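Local structure of deferrochelatase (Vibrio cholerae, 5DE0) at residues B[175-180]-B[261-266]; B[136-139]-B[145-148]; B[65-70]-B[76-81]. The protein probably acts as a heme-dependent peroxidase of the dye-decolorizing (DyP-type) family, binding heme b. One frame throughout, in Å; residues are numbered along the deposited sequence.

Interaction 1: residues B[175-180]-B[261-266]. With HEM (protoporphyrin IX containing Fe), chain F.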
loop_
_atom_site.group_PDB
_atom_site.type_symbol
_atom_site.label_atom_id
_atom_site.label_comp_id
_atom_site.label_asym_id
_atom_site.label_seq_id
_atom_site.Cartn_x
_atom_site.Cartn_y
_atom_site.Cartn_z
ATOM N N MET B 175 -5.233 20.162 8.204
ATOM C CA MET B 175 -6.308 19.284 8.643
ATOM C C MET B 175 -6.195 17.961 7.897
ATOM O O MET B 175 -5.778 17.933 6.740
ATOM C CB MET B 175 -7.686 19.920 8.405
ATOM C CG MET B 175 -8.056 20.092 6.935
ATOM S SD MET B 175 -9.802 20.454 6.670
ATOM C CE MET B 175 -10.562 18.921 7.215
ATOM N N VAL B 176 -6.542 16.866 8.564
ATOM C CA VAL B 176 -6.567 15.567 7.907
ATOM C C VAL B 176 -7.780 14.756 8.362
ATOM O O VAL B 176 -8.174 14.794 9.528
ATOM C CB VAL B 176 -5.246 14.764 8.154
ATOM C CG1 VAL B 176 -4.314 15.510 9.085
ATOM C CG2 VAL B 176 -5.524 13.355 8.673
ATOM N N GLN B 177 -8.388 14.053 7.412
ATOM C CA GLN B 177 -9.496 13.147 7.685
ATOM C C GLN B 177 -9.397 11.931 6.776
ATOM O O GLN B 177 -9.455 12.065 5.553
ATOM C CB GLN B 177 -10.844 13.835 7.468
ATOM C CG GLN B 177 -11.323 14.725 8.598
ATOM C CD GLN B 177 -12.632 15.417 8.252
ATOM O OE1 GLN B 177 -12.716 16.143 7.262
ATOM N NE2 GLN B 177 -13.664 15.181 9.058
ATOM N N ARG B 178 -9.242 10.749 7.362
ATOM C CA ARG B 178 -9.244 9.530 6.566
ATOM C C ARG B 178 -10.674 9.079 6.314
ATOM O O ARG B 178 -11.405 8.747 7.247
ATOM C CB ARG B 178 -8.454 8.412 7.250
ATOM C CG ARG B 178 -8.350 7.163 6.395
ATOM C CD ARG B 178 -7.162 6.294 6.774
ATOM N NE ARG B 178 -7.368 5.571 8.025
ATOM C CZ ARG B 178 -8.084 4.457 8.131
ATOM N NH1 ARG B 178 -8.676 3.943 7.063
ATOM N NH2 ARG B 178 -8.215 3.861 9.309
ATOM N N PHE B 179 -11.070 9.071 5.046
ATOM C CA PHE B 179 -12.421 8.672 4.681
ATOM C C PHE B 179 -12.485 7.231 4.189
ATOM O O PHE B 179 -11.602 6.769 3.464
ATOM C CB PHE B 179 -12.982 9.614 3.615
ATOM C CG PHE B 179 -13.481 10.913 4.166
ATOM C CD1 PHE B 179 -12.645 12.012 4.250
ATOM C CD2 PHE B 179 -14.788 11.034 4.606
ATOM C CE1 PHE B 179 -13.105 13.206 4.761
ATOM C CE2 PHE B 179 -15.254 12.224 5.118
ATOM C CZ PHE B 179 -14.413 13.312 5.196
ATOM N N VAL B 180 -13.534 6.526 4.598
ATOM C CA VAL B 180 -13.787 5.172 4.123
ATOM C C VAL B 180 -15.020 5.178 3.226
ATOM O O VAL B 180 -16.097 5.613 3.641
ATOM C CB VAL B 180 -13.991 4.185 5.284
ATOM C CG1 VAL B 180 -14.213 2.776 4.752
ATOM C CG2 VAL B 180 -12.797 4.220 6.225
ATOM N N THR B 261 -15.046 26.429 8.619
ATOM C CA THR B 261 -16.233 26.879 7.900
ATOM C C THR B 261 -16.754 25.800 6.956
ATOM O O THR B 261 -17.956 25.529 6.916
ATOM C CB THR B 261 -15.953 28.161 7.096
ATOM O OG1 THR B 261 -15.406 29.159 7.966
ATOM C CG2 THR B 261 -17.236 28.688 6.473
ATOM N N MET B 262 -15.846 25.185 6.204
ATOM C CA MET B 262 -16.209 24.118 5.274
ATOM C C MET B 262 -16.769 22.901 6.004
ATOM O O MET B 262 -17.753 22.304 5.568
ATOM C CB MET B 262 -15.002 23.700 4.430
ATOM C CG MET B 262 -14.462 24.785 3.518
ATOM S SD MET B 262 -12.955 24.264 2.678
ATOM C CE MET B 262 -12.499 25.769 1.831
ATOM N N LEU B 263 -16.137 22.537 7.116
ATOM C CA LEU B 263 -16.559 21.371 7.889
ATOM C C LEU B 263 -17.918 21.591 8.553
ATOM O O LEU B 263 -18.752 20.686 8.592
ATOM C CB LEU B 263 -15.504 21.021 8.942
ATOM C CG LEU B 263 -14.232 20.356 8.413
ATOM C CD1 LEU B 263 -13.171 20.279 9.501
ATOM C CD2 LEU B 263 -14.540 18.968 7.868
ATOM N N GLU B 264 -18.136 22.793 9.076
ATOM C CA GLU B 264 -19.414 23.133 9.692
ATOM C C GLU B 264 -20.519 23.205 8.644
ATOM O O GLU B 264 -21.693 22.971 8.943
ATOM C CB GLU B 264 -19.312 24.456 10.453
ATOM C CG GLU B 264 -18.588 24.346 11.787
ATOM C CD GLU B 264 -18.407 25.685 12.470
ATOM O OE1 GLU B 264 -18.700 26.723 11.842
ATOM O OE2 GLU B 264 -17.972 25.697 13.641
ATOM N N SER B 265 -20.133 23.527 7.414
ATOM C CA SER B 265 -21.070 23.558 6.299
ATOM C C SER B 265 -21.393 22.144 5.827
ATOM O O SER B 265 -22.528 21.843 5.460
ATOM C CB SER B 265 -20.502 24.386 5.145
ATOM O OG SER B 265 -21.367 24.367 4.024
ATOM N N MET B 266 -20.386 21.275 5.849
ATOM C CA MET B 266 -20.545 19.899 5.387
ATOM C C MET B 266 -21.346 19.049 6.363
ATOM O O MET B 266 -22.146 18.209 5.954
ATOM C CB MET B 266 -19.177 19.251 5.152
ATOM C CG MET B 266 -18.477 19.695 3.879
ATOM S SD MET B 266 -16.843 18.956 3.722
ATOM C CE MET B 266 -17.249 17.214 3.832
HETATM C CHA HEM F . -13.655 20.009 -4.448
HETATM C CHB HEM F . -12.753 20.790 0.253
HETATM C CHC HEM F . -13.724 16.130 1.256
HETATM C CHD HEM F . -13.761 15.202 -3.504
HETATM C C1A HEM F . -13.330 20.631 -3.263
HETATM C C2A HEM F . -12.988 22.029 -3.094
HETATM C C3A HEM F . -12.737 22.242 -1.797
HETATM C C4A HEM F . -12.913 20.987 -1.099
HETATM C CMA HEM F . -12.332 23.580 -1.141
HETATM C CAA HEM F . -12.929 23.083 -4.222
HETATM C CBA HEM F . -14.184 23.950 -4.146
HETATM C CGA HEM F . -14.238 24.879 -5.329
HETATM O O1A HEM F . -14.630 24.420 -6.432
HETATM O O2A HEM F . -13.894 26.076 -5.161
HETATM C C1B HEM F . -13.020 19.625 0.936
HETATM C C2B HEM F . -13.114 19.500 2.374
HETATM C C3B HEM F . -13.375 18.227 2.668
HETATM C C4B HEM F . -13.468 17.480 1.419
HETATM C CMB HEM F . -12.930 20.641 3.400
HETATM C CAB HEM F . -13.541 17.720 4.119
HETATM C CBB HEM F . -13.748 16.437 4.407
HETATM C C1C HEM F . -13.787 15.454 0.054
HETATM C C2C HEM F . -13.968 14.024 -0.123
HETATM C C3C HEM F . -13.976 13.774 -1.447
HETATM C C4C HEM F . -13.806 15.037 -2.136
HETATM C CMC HEM F . -14.114 13.021 1.045
HETATM C CAC HEM F . -14.139 12.439 -2.217
HETATM C CBC HEM F . -14.417 11.260 -1.652
HETATM C C1D HEM F . -13.859 16.391 -4.197
HETATM C C2D HEM F . -14.218 16.517 -5.591
HETATM C C3D HEM F . -14.183 18.021 -5.889
HETATM C C4D HEM F . -13.807 18.652 -4.643
HETATM C CMD HEM F . -14.565 15.382 -6.579
HETATM C CAD HEM F . -14.493 18.709 -7.234
HETATM C CBD HEM F . -13.240 18.786 -8.099
HETATM C CGD HEM F . -12.215 19.672 -7.442
HETATM O O1D HEM F . -11.288 19.131 -6.785
HETATM O O2D HEM F . -12.318 20.919 -7.574
HETATM N NA HEM F . -13.274 20.026 -2.023
HETATM N NB HEM F . -13.242 18.375 0.386
HETATM N NC HEM F . -13.694 16.037 -1.195
HETATM N ND HEM F . -13.628 17.662 -3.681
HETATM FE FE HEM F . -13.547 18.030 -1.641
#
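Met175 and Gln177, on strand 172-181, meet Leu263 on helix 257-266 inside the C-terminal half of the DyP fold, a ferredoxin-like alpha+beta domain of the dimeric alpha+beta barrel superfamily that holds the heme. The tight part is small and centred on the leucine. Met175 and Leu263 reach toward each other tip to tip, with CE of the methionine 3.7 Å from CD1 of the leucine. A turn at chi3 (-66°) swings that methyl round toward the helix, a reach that suits a flexible thioether chain. Gln177 and Leu263 instead slide past one another in opposite directions, so that Gln177 OE1 lies 3.4 Å from Leu263 CD2. The same OE1 is 3.0 Å from the heme vinyl carbon CBB, so it packs against both leucine methyl and vinyl, buried without a polar partner in the model.

Farther along, protein-protein contact gives way to contact through the cofactor. Phe179 CZ and Met266 CE stay 5.0 Å apart, and the heme vinyl lies against both side chains: Phe179 CZ is 3.3 Å from HEM CBB, while Met266 SD is 3.5 Å from HEM CAB. A flat aromatic ring and a polarisable thioether suit such a conjugated neighbour. The sides turned from the contact are polar and partly exposed: Arg178 of the strand makes salt bridges to Asp129 and Asp244, and Glu264 of the helix pairs with Lys260.

Over one face of the Phe179 ring, offset toward its rim, the heme methyl CMC sits 3.6 Å above the plane.

Interaction 2: residues B[136-139]-B[145-148]. With HEM (protoporphyrin IX containing Fe), chain F.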
loop_
_atom_site.group_PDB
_atom_site.type_symbol
_atom_site.label_atom_id
_atom_site.label_comp_id
_atom_site.label_asym_id
_atom_site.label_seq_id
_atom_site.Cartn_x
_atom_site.Cartn_y
_atom_site.Cartn_z
ATOM N N TYR B 136 -4.738 7.886 -8.432
ATOM C CA TYR B 136 -5.616 6.865 -8.991
ATOM C C TYR B 136 -6.121 7.279 -10.369
ATOM O O TYR B 136 -6.928 8.203 -10.492
ATOM C CB TYR B 136 -6.784 6.605 -8.038
ATOM C CG TYR B 136 -7.701 5.475 -8.449
ATOM C CD1 TYR B 136 -7.294 4.152 -8.342
ATOM C CD2 TYR B 136 -8.984 5.731 -8.921
ATOM C CE1 TYR B 136 -8.131 3.113 -8.707
ATOM C CE2 TYR B 136 -9.829 4.700 -9.287
ATOM C CZ TYR B 136 -9.398 3.393 -9.178
ATOM O OH TYR B 136 -10.233 2.362 -9.541
ATOM N N LEU B 137 -5.638 6.581 -11.396
ATOM C CA LEU B 137 -5.926 6.912 -12.791
ATOM C C LEU B 137 -5.506 8.348 -13.091
ATOM O O LEU B 137 -4.447 8.792 -12.648
ATOM C CB LEU B 137 -7.409 6.701 -13.109
ATOM C CG LEU B 137 -7.933 5.292 -12.819
ATOM C CD1 LEU B 137 -9.395 5.161 -13.217
ATOM C CD2 LEU B 137 -7.081 4.249 -13.527
ATOM N N ASP B 138 -6.328 9.075 -13.842
ATOM C CA ASP B 138 -6.025 10.468 -14.145
ATOM C C ASP B 138 -6.471 11.380 -13.005
ATOM O O ASP B 138 -7.443 12.125 -13.138
ATOM C CB ASP B 138 -6.676 10.900 -15.464
ATOM C CG ASP B 138 -8.126 10.467 -15.576
ATOM O OD1 ASP B 138 -8.429 9.302 -15.243
ATOM O OD2 ASP B 138 -8.961 11.294 -16.002
ATOM N N ALA B 139 -5.747 11.305 -11.891
ATOM C CA ALA B 139 -6.014 12.122 -10.705
ATOM C C ALA B 139 -7.468 12.022 -10.258
ATOM O O ALA B 139 -8.107 13.032 -9.971
ATOM C CB ALA B 139 -5.641 13.578 -10.967
ATOM N N PHE B 145 -14.727 10.494 -9.853
ATOM C CA PHE B 145 -14.626 11.920 -10.147
ATOM C C PHE B 145 -13.203 12.422 -9.949
ATOM O O PHE B 145 -12.499 11.974 -9.045
ATOM C CB PHE B 145 -15.583 12.726 -9.265
ATOM C CG PHE B 145 -17.029 12.602 -9.656
ATOM C CD1 PHE B 145 -17.735 11.438 -9.400
ATOM C CD2 PHE B 145 -17.687 13.659 -10.266
ATOM C CE1 PHE B 145 -19.067 11.325 -9.754
ATOM C CE2 PHE B 145 -19.021 13.554 -10.622
ATOM C CZ PHE B 145 -19.711 12.386 -10.366
ATOM N N ILE B 146 -12.783 13.354 -10.796
ATOM C CA ILE B 146 -11.460 13.953 -10.678
ATOM C C ILE B 146 -11.376 14.806 -9.417
ATOM O O ILE B 146 -12.280 15.592 -9.128
ATOM C CB ILE B 146 -11.117 14.816 -11.908
ATOM C CG1 ILE B 146 -11.173 13.970 -13.181
ATOM C CG2 ILE B 146 -9.748 15.463 -11.751
ATOM C CD1 ILE B 146 -10.870 14.748 -14.444
ATOM N N ASP B 147 -10.294 14.638 -8.663
ATOM C CA ASP B 147 -10.088 15.405 -7.439
ATOM C C ASP B 147 -8.925 16.381 -7.592
ATOM O O ASP B 147 -7.815 15.985 -7.946
ATOM C CB ASP B 147 -9.838 14.465 -6.258
ATOM C CG ASP B 147 -9.722 15.206 -4.939
ATOM O OD1 ASP B 147 -10.318 16.296 -4.810
ATOM O OD2 ASP B 147 -9.034 14.698 -4.030
ATOM N N GLY B 148 -9.188 17.658 -7.329
ATOM C CA GLY B 148 -8.160 18.680 -7.405
ATOM C C GLY B 148 -8.346 19.646 -8.561
ATOM O O GLY B 148 -7.439 20.410 -8.889
HETATM C CHA HEM F . -13.655 20.009 -4.448
HETATM C CHB HEM F . -12.753 20.790 0.253
HETATM C CHC HEM F . -13.724 16.130 1.256
HETATM C CHD HEM F . -13.761 15.202 -3.504
HETATM C C1A HEM F . -13.330 20.631 -3.263
HETATM C C2A HEM F . -12.988 22.029 -3.094
HETATM C C3A HEM F . -12.737 22.242 -1.797
HETATM C C4A HEM F . -12.913 20.987 -1.099
HETATM C CMA HEM F . -12.332 23.580 -1.141
HETATM C CAA HEM F . -12.929 23.083 -4.222
HETATM C CBA HEM F . -14.184 23.950 -4.146
HETATM C CGA HEM F . -14.238 24.879 -5.329
HETATM O O1A HEM F . -14.630 24.420 -6.432
HETATM O O2A HEM F . -13.894 26.076 -5.161
HETATM C C1B HEM F . -13.020 19.625 0.936
HETATM C C2B HEM F . -13.114 19.500 2.374
HETATM C C3B HEM F . -13.375 18.227 2.668
HETATM C C4B HEM F . -13.468 17.480 1.419
HETATM C CMB HEM F . -12.930 20.641 3.400
HETATM C CAB HEM F . -13.541 17.720 4.119
HETATM C CBB HEM F . -13.748 16.437 4.407
HETATM C C1C HEM F . -13.787 15.454 0.054
HETATM C C2C HEM F . -13.968 14.024 -0.123
HETATM C C3C HEM F . -13.976 13.774 -1.447
HETATM C C4C HEM F . -13.806 15.037 -2.136
HETATM C CMC HEM F . -14.114 13.021 1.045
HETATM C CAC HEM F . -14.139 12.439 -2.217
HETATM C CBC HEM F . -14.417 11.260 -1.652
HETATM C C1D HEM F . -13.859 16.391 -4.197
HETATM C C2D HEM F . -14.218 16.517 -5.591
HETATM C C3D HEM F . -14.183 18.021 -5.889
HETATM C C4D HEM F . -13.807 18.652 -4.643
HETATM C CMD HEM F . -14.565 15.382 -6.579
HETATM C CAD HEM F . -14.493 18.709 -7.234
HETATM C CBD HEM F . -13.240 18.786 -8.099
HETATM C CGD HEM F . -12.215 19.672 -7.442
HETATM O O1D HEM F . -11.288 19.131 -6.785
HETATM O O2D HEM F . -12.318 20.919 -7.574
HETATM N NA HEM F . -13.274 20.026 -2.023
HETATM N NB HEM F . -13.242 18.375 0.386
HETATM N NC HEM F . -13.694 16.037 -1.195
HETATM N ND HEM F . -13.628 17.662 -3.681
HETATM FE FE HEM F . -13.547 18.030 -1.641
#
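Ala139 and Asp147 join two loop segments through one main-chain hydrogen bond, Asp147 N to Ala139 O, 3.0 Å long and fairly straight at 162°, just after an inverse gamma turn centred on Asp138. The same carbonyl oxygen is approached by Ile146, whose CG2 lies 3.4 Å from Ala139 O. The beta-branch makes this possible: CG2 stands anti to the isoleucine's own N and packs on the oxygen, while CG1 runs on toward Asp138. There the contact thins out, Asp138 OD2 lying 4.2 Å from Ile146 CD1 and finding its charged partner in Arg140.

Segment 145-148 is the last four residues of the GXXDG signature of DyP peroxidases, and here the loop meets the heme. Gly148 N donates to HEM O1D at 2.6 Å. Glycine suits this position because at its backbone angles (phi 111°) a CB would be jammed against the carbonyl O of Asp147. The Asp147 carboxylate points to the cofactor, its OD1 3.6 Å from HEM O1D; Arg233 NH1 makes a salt bridge to OD1 and also a hydrogen bond to the heme, tying the aspartate to the cofactor.

Leu137 N is hydrogen-bonded to Asp108 OD2 of the second subunit. The loop links strand 125-134 to helix 155-161; Phe145 packs on helix 191-198, and Asp147 and Tyr136 touch Ser235 and Pro237 of strand 232-239.

Interaction 3: residues B[65-70]-B[76-81]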
loop_
_atom_site.group_PDB
_atom_site.type_symbol
_atom_site.label_atom_id
_atom_site.label_comp_id
_atom_site.label_asym_id
_atom_site.label_seq_id
_atom_site.Cartn_x
_atom_site.Cartn_y
_atom_site.Cartn_z
ATOM N N GLY B 65 -2.464 20.142 21.271
ATOM C CA GLY B 65 -2.110 19.529 22.536
ATOM C C GLY B 65 -0.616 19.324 22.706
ATOM O O GLY B 65 -0.077 19.544 23.792
ATOM N N PHE B 66 0.058 18.913 21.638
ATOM C CA PHE B 66 1.492 18.664 21.702
ATOM C C PHE B 66 2.295 19.957 21.645
ATOM O O PHE B 66 3.450 19.996 22.072
ATOM C CB PHE B 66 1.923 17.728 20.568
ATOM C CG PHE B 66 3.356 17.269 20.669
ATOM C CD1 PHE B 66 3.696 16.213 21.501
ATOM C CD2 PHE B 66 4.362 17.886 19.930
ATOM C CE1 PHE B 66 5.016 15.782 21.605
ATOM C CE2 PHE B 66 5.684 17.456 20.032
ATOM C CZ PHE B 66 6.007 16.404 20.870
ATOM N N TRP B 67 1.692 21.012 21.108
ATOM C CA TRP B 67 2.393 22.279 20.978
ATOM C C TRP B 67 2.640 22.923 22.344
ATOM O O TRP B 67 3.526 23.763 22.485
ATOM C CB TRP B 67 1.618 23.233 20.069
ATOM C CG TRP B 67 2.506 24.248 19.410
ATOM C CD1 TRP B 67 3.062 25.350 19.991
ATOM C CD2 TRP B 67 2.958 24.246 18.049
ATOM N NE1 TRP B 67 3.826 26.036 19.080
ATOM C CE2 TRP B 67 3.779 25.379 17.879
ATOM C CE3 TRP B 67 2.744 23.399 16.960
ATOM C CZ2 TRP B 67 4.389 25.683 16.655
ATOM C CZ3 TRP B 67 3.346 23.700 15.756
ATOM C CH2 TRP B 67 4.159 24.831 15.609
ATOM N N SER B 68 1.859 22.526 23.344
ATOM C CA SER B 68 2.036 23.036 24.694
ATOM C C SER B 68 3.419 22.692 25.234
ATOM O O SER B 68 3.994 23.450 26.013
ATOM C CB SER B 68 0.959 22.476 25.612
ATOM O OG SER B 68 -0.314 22.938 25.216
ATOM N N HIS B 69 3.940 21.543 24.814
ATOM C CA HIS B 69 5.260 21.086 25.224
ATOM C C HIS B 69 6.375 21.993 24.702
ATOM O O HIS B 69 7.485 21.984 25.231
ATOM C CB HIS B 69 5.489 19.654 24.739
ATOM C CG HIS B 69 4.627 18.633 25.417
ATOM N ND1 HIS B 69 3.257 18.589 25.259
ATOM C CD2 HIS B 69 4.941 17.610 26.246
ATOM C CE1 HIS B 69 2.765 17.585 25.966
ATOM N NE2 HIS B 69 3.768 16.975 26.573
ATOM N N PHE B 70 6.078 22.771 23.664
ATOM C CA PHE B 70 7.072 23.651 23.051
ATOM C C PHE B 70 7.284 24.935 23.845
ATOM O O PHE B 70 6.383 25.399 24.538
ATOM C CB PHE B 70 6.661 24.002 21.620
ATOM C CG PHE B 70 6.789 22.861 20.658
ATOM C CD1 PHE B 70 7.835 21.951 20.764
ATOM C CD2 PHE B 70 5.855 22.687 19.650
ATOM C CE1 PHE B 70 7.946 20.891 19.872
ATOM C CE2 PHE B 70 5.962 21.633 18.762
ATOM C CZ PHE B 70 7.006 20.735 18.873
ATOM N N PRO B 76 -1.939 31.313 16.713
ATOM C CA PRO B 76 -3.159 31.958 17.216
ATOM C C PRO B 76 -4.433 31.144 16.987
ATOM O O PRO B 76 -5.306 31.114 17.857
ATOM C CB PRO B 76 -3.215 33.268 16.417
ATOM C CG PRO B 76 -1.796 33.572 16.088
ATOM C CD PRO B 76 -1.155 32.215 15.850
ATOM N N GLU B 77 -4.530 30.485 15.836
ATOM C CA GLU B 77 -5.759 29.794 15.450
ATOM C C GLU B 77 -5.709 28.284 15.687
ATOM O O GLU B 77 -6.695 27.582 15.456
ATOM C CB GLU B 77 -6.072 30.066 13.976
ATOM C CG GLU B 77 -6.041 31.534 13.589
ATOM C CD GLU B 77 -6.448 31.757 12.147
ATOM O OE1 GLU B 77 -7.401 31.095 11.689
ATOM O OE2 GLU B 77 -5.807 32.586 11.469
ATOM N N LEU B 78 -4.565 27.780 16.139
ATOM C CA LEU B 78 -4.405 26.344 16.359
ATOM C C LEU B 78 -5.263 25.856 17.524
ATOM O O LEU B 78 -5.095 26.299 18.660
ATOM C CB LEU B 78 -2.934 25.996 16.606
ATOM C CG LEU B 78 -2.616 24.513 16.826
ATOM C CD1 LEU B 78 -3.082 23.672 15.645
ATOM C CD2 LEU B 78 -1.127 24.314 17.066
ATOM N N ILE B 79 -6.189 24.948 17.229
ATOM C CA ILE B 79 -7.074 24.374 18.238
ATOM C C ILE B 79 -7.185 22.864 18.065
ATOM O O ILE B 79 -6.725 22.311 17.066
ATOM C CB ILE B 79 -8.495 24.976 18.172
ATOM C CG1 ILE B 79 -9.177 24.587 16.858
ATOM C CG2 ILE B 79 -8.459 26.488 18.336
ATOM C CD1 ILE B 79 -10.620 25.035 16.755
ATOM N N ASP B 80 -7.803 22.201 19.039
ATOM C CA ASP B 80 -8.117 20.784 18.907
ATOM C C ASP B 80 -9.202 20.599 17.857
ATOM O O ASP B 80 -10.087 21.440 17.718
ATOM C CB ASP B 80 -8.573 20.194 20.244
ATOM C CG ASP B 80 -7.428 19.993 21.216
ATOM O OD1 ASP B 80 -6.304 20.448 20.918
ATOM O OD2 ASP B 80 -7.654 19.383 22.283
ATOM N N PHE B 81 -9.124 19.501 17.115
ATOM C CA PHE B 81 -10.133 19.177 16.115
ATOM C C PHE B 81 -11.442 18.808 16.806
ATOM O O PHE B 81 -11.530 17.767 17.456
ATOM C CB PHE B 81 -9.649 18.030 15.226
ATOM C CG PHE B 81 -10.521 17.765 14.033
ATOM C CD1 PHE B 81 -11.598 16.900 14.121
ATOM C CD2 PHE B 81 -10.248 18.362 12.814
ATOM C CE1 PHE B 81 -12.396 16.646 13.022
ATOM C CE2 PHE B 81 -11.041 18.113 11.709
ATOM C CZ PHE B 81 -12.117 17.254 11.814
#
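Where the short helix 64-67 runs into a type I beta turn from Trp67 to Phe70, in the N-terminal half of the DyP fold, Trp67 meets Leu78 of the loop that returns toward strand 84-86. The touching atoms are CE3, on the six-membered ring of the indole, and the leucine methyl CD2, 4.0 Å apart. The two side chains cross at about a right angle and the methyl comes in obliquely. Leu78 has CG anti to its main-chain N (chi1 -179°), which extends the branch toward the indole. A wide aromatic and a branched aliphatic chain suit this buried place, and Phe70 adds its CD2 3.6 Å above one face of the indole, offset toward the rim.

Nearer the surface the segments meet more loosely: Asp80 OD1 stands 3.9 Å from Gly65 N, too far for a hydrogen bond, and the Asp80 side chain also touches Lys64. An exposed acid suits this edge, where it can face water.

Between the two segments, then, the attraction is mainly dispersion, which sets no precise direction. The rotation of the indole is more probably fixed by its NE1 hydrogen bond to Ala73 O than by the leucine.

How the interactions relate
Interactions 1 and 2 both line the heme pocket without touching each other: their nearest atoms are about 9 Å apart and their centres 19 Å. Interaction 1 reaches a vinyl and three methyls, while interaction 2 holds a propionate and touches a fourth methyl, so the macrocycle itself bridges them. Interaction 3 belongs to the N-terminal half of the fold and does not contact the heme, yet it joins interaction 1 through Phe81, whose CE2 lies 3.8 Å from Leu263 CD1 and whose CZ lies 3.8 Å from Gln177 NE2. Interactions 2 and 3 lie on opposite sides of the chain's centre, their centres 33 Å apart.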